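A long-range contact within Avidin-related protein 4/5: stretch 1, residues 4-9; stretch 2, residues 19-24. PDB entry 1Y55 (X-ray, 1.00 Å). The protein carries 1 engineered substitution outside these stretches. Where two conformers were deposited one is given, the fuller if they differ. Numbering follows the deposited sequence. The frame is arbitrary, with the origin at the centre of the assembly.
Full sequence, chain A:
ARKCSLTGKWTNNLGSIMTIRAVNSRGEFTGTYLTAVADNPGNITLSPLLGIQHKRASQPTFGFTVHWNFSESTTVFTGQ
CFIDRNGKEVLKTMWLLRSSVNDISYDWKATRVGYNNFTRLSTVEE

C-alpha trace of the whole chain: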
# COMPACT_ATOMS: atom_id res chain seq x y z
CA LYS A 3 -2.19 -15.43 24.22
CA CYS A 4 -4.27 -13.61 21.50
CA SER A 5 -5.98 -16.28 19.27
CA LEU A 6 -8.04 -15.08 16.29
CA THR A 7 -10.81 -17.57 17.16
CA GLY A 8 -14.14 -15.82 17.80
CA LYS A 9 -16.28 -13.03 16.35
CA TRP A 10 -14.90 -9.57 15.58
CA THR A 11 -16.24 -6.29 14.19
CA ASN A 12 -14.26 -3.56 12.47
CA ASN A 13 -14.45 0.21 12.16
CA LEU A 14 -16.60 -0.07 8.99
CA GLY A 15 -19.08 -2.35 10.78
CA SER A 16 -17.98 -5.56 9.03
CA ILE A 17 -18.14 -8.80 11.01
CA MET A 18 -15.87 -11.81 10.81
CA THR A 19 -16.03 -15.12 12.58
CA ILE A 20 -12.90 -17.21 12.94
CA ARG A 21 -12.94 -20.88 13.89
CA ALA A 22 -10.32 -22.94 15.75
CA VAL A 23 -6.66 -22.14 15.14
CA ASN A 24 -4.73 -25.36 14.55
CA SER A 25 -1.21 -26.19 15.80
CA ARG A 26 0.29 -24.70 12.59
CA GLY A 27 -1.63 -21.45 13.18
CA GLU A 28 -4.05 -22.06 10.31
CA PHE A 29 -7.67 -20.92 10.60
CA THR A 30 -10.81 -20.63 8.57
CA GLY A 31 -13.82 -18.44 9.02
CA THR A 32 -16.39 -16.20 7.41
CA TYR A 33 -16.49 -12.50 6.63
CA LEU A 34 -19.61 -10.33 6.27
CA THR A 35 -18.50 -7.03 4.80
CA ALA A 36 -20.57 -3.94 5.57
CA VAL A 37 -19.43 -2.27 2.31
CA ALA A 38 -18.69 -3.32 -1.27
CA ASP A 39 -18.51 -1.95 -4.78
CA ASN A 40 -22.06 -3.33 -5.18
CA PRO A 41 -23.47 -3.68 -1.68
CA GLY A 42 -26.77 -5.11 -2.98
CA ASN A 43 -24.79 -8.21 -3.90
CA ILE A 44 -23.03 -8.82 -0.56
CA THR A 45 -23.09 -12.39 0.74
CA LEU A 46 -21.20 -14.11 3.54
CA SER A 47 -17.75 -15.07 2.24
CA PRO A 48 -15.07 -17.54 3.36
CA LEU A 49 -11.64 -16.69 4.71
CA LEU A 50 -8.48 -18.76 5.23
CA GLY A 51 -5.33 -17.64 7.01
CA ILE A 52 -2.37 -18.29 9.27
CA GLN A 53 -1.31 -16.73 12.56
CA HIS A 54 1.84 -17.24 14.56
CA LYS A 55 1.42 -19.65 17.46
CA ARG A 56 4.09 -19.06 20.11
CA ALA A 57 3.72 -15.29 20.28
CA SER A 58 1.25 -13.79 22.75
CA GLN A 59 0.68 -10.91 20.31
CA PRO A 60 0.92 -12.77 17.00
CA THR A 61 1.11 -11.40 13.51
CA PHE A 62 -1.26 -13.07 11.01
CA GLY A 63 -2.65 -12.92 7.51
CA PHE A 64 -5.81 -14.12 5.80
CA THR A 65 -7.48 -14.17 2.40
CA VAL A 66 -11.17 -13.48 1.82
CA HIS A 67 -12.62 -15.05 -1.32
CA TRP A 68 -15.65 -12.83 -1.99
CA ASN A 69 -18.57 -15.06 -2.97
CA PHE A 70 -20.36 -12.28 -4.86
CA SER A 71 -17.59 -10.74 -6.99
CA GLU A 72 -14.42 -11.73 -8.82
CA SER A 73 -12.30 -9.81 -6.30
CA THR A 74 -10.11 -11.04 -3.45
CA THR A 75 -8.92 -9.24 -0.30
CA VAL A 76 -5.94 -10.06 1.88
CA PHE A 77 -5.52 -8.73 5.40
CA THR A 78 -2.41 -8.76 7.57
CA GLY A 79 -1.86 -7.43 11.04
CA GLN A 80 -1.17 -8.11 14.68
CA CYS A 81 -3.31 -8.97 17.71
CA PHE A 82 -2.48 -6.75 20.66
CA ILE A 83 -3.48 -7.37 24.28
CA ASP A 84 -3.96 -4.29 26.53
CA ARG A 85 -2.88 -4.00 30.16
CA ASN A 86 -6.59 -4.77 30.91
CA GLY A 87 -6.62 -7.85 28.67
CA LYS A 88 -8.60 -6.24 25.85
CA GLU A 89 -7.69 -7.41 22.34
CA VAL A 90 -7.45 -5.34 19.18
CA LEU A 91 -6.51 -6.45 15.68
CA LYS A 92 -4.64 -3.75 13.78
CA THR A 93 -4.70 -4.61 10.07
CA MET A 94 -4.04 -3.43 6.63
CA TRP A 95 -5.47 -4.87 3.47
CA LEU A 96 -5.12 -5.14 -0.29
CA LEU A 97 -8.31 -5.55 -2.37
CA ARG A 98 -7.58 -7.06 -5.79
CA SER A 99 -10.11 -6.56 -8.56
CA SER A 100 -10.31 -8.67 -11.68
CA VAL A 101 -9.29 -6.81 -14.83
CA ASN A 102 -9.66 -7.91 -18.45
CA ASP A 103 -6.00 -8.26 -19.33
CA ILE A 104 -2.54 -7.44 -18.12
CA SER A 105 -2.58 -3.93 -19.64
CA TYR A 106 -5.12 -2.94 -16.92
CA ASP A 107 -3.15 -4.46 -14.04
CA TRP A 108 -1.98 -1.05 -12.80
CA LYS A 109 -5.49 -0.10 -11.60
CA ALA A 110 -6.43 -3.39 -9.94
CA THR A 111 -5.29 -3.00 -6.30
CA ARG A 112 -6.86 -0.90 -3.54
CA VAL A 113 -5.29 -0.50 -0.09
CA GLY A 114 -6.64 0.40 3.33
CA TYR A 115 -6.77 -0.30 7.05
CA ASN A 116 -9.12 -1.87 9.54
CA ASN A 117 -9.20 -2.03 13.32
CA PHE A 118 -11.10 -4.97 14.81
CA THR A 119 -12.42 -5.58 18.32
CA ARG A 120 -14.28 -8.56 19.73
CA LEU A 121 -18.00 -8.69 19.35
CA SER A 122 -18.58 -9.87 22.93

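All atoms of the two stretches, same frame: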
# COMPACT_ATOMS: atom_id res chain seq x y z
N CYS A 4 -3.24 -14.06 22.47
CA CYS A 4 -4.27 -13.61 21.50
C CYS A 4 -4.42 -14.76 20.45
O CYS A 4 -3.44 -15.10 19.75
CB CYS A 4 -3.82 -12.26 20.80
SG CYS A 4 -4.65 -10.53 20.80
N SER A 5 -5.61 -15.37 20.36
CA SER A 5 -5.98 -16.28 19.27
C SER A 5 -7.06 -15.56 18.47
O SER A 5 -7.89 -14.88 19.04
CB SER A 5 -6.52 -17.61 19.84
OG SER A 5 -7.26 -18.36 18.90
N LEU A 6 -7.05 -15.75 17.15
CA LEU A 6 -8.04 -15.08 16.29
C LEU A 6 -9.42 -15.74 16.35
O LEU A 6 -10.40 -15.17 15.87
CB LEU A 6 -7.54 -15.00 14.83
CG LEU A 6 -6.49 -13.92 14.51
CD1 LEU A 6 -6.63 -13.42 13.07
CD2 LEU A 6 -6.59 -12.74 15.44
N THR A 7 -9.51 -16.92 16.95
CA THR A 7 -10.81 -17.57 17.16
C THR A 7 -11.84 -16.67 17.86
O THR A 7 -11.54 -16.07 18.88
CB THR A 7 -10.62 -18.84 17.97
OG1 THR A 7 -9.71 -19.71 17.28
CG2 THR A 7 -11.92 -19.63 18.10
N GLY A 8 -13.03 -16.59 17.28
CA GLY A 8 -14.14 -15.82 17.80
C GLY A 8 -14.70 -14.85 16.78
O GLY A 8 -14.32 -14.86 15.62
N LYS A 9 -15.62 -14.00 17.22
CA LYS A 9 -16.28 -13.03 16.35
C LYS A 9 -15.73 -11.64 16.62
O LYS A 9 -15.51 -11.26 17.78
CB LYS A 9 -17.79 -13.07 16.58
CG LYS A 9 -18.65 -12.42 15.50
CD LYS A 9 -20.15 -12.52 15.81
CE LYS A 9 -20.70 -13.92 15.63
NZ LYS A 9 -20.88 -14.29 14.21
N THR A 19 -15.98 -14.04 11.63
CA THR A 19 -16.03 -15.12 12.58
C THR A 19 -14.93 -16.09 12.22
O THR A 19 -14.88 -16.60 11.11
CB THR A 19 -17.38 -15.82 12.51
OG1 THR A 19 -18.43 -14.85 12.67
CG2 THR A 19 -17.54 -16.80 13.67
N ILE A 20 -14.04 -16.35 13.16
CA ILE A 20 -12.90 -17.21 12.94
C ILE A 20 -13.05 -18.45 13.81
O ILE A 20 -13.39 -18.35 15.01
CB ILE A 20 -11.60 -16.45 13.23
CG1 ILE A 20 -11.46 -15.33 12.19
CG2 ILE A 20 -10.38 -17.40 13.22
CD1 ILE A 20 -10.28 -14.41 12.35
N ARG A 21 -12.78 -19.60 13.22
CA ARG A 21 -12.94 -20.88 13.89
C ARG A 21 -11.63 -21.25 14.61
O ARG A 21 -10.79 -20.38 14.85
CB ARG A 21 -13.39 -21.94 12.87
CG ARG A 21 -14.70 -21.60 12.15
CD ARG A 21 -15.23 -22.74 11.28
NE ARG A 21 -16.45 -22.39 10.54
CZ ARG A 21 -16.48 -21.80 9.35
NH1 ARG A 21 -15.37 -21.44 8.73
NH2 ARG A 21 -17.65 -21.55 8.76
N ALA A 22 -11.48 -22.51 14.99
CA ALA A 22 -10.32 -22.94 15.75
C ALA A 22 -9.03 -22.72 14.98
O ALA A 22 -8.97 -22.94 13.78
CB ALA A 22 -10.45 -24.40 16.12
N VAL A 23 -8.00 -22.28 15.70
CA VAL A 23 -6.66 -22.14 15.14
C VAL A 23 -5.92 -23.44 15.42
O VAL A 23 -5.86 -23.89 16.56
CB VAL A 23 -5.94 -20.96 15.78
CG1 VAL A 23 -4.54 -20.83 15.23
CG2 VAL A 23 -6.71 -19.66 15.55
N ASN A 24 -5.38 -24.06 14.38
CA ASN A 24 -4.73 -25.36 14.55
C ASN A 24 -3.29 -25.21 15.02
O ASN A 24 -2.83 -24.11 15.29
CB ASN A 24 -4.91 -26.23 13.31
CG ASN A 24 -4.03 -25.83 12.14
OD1 ASN A 24 -3.14 -25.00 12.25
ND2 ASN A 24 -4.30 -26.44 11.00
O HOH W 1 -8.43 -21.85 18.63

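Two backbone hydrogen bonds anchor the contact. Gly8 N donates to Ile20 O at 2.9 Å, and Ile20 N donates to Gly8 O, also at 2.9 Å. Both are nearly straight, with N-H...O angles of 170°. They make Gly8 and Ile20 a hydrogen-bonded pair of an antiparallel bridge. Lys9 and Thr19 form the adjacent non-hydrogen-bonded pair, with CA atoms 4.3 Å apart. Weaker CA-H...O contacts support the pairing: Thr7 CA lies 3.4 Å from Ile20 O, and Thr19 CA lies 3.5 Å from Gly8 O.

Side chains add two further hydrogen bonds. Thr7 OG1 donates to Arg21 O at 2.7 Å, extending the link beyond the bridge. Water 1 donates to Thr7 OG1 at 2.8 Å and accepts from Val23 N at 3.0 Å. The Thr7 hydroxyl thus serves as both donor and acceptor. Lys9 and Thr19 point to the same face of the sheet. The Lys9 chain is extended through chi2, then bends at chi3 and chi4, both m. This brings Lys9 NZ within 2.9 Å of Thr19 OG1, to which it donates.

Within the first stretch, Thr7 N makes a weak hydrogen bond to Ser5 OG at 3.3 Å.

The packing centers on Ile20, which is buried and has the largest area covered by the opposing stretch. Leu6 CB meets Ile20 CD1 at 3.7 Å, an apolar contact suited to two buried aliphatic residues. Val23 points toward the first stretch, and its CG2 lies 3.5 Å from Thr7 OG1 and 3.6 Å from Ser5 OG. Arg21 and Ala22 point away and are exposed; Arg21 contributes its carbonyl here. Gly8 suits its backbone angles of 126/-173, where a CB would jam against the carbonyl O of Thr7. In all, the contact buries 385 Å², summed over both sides.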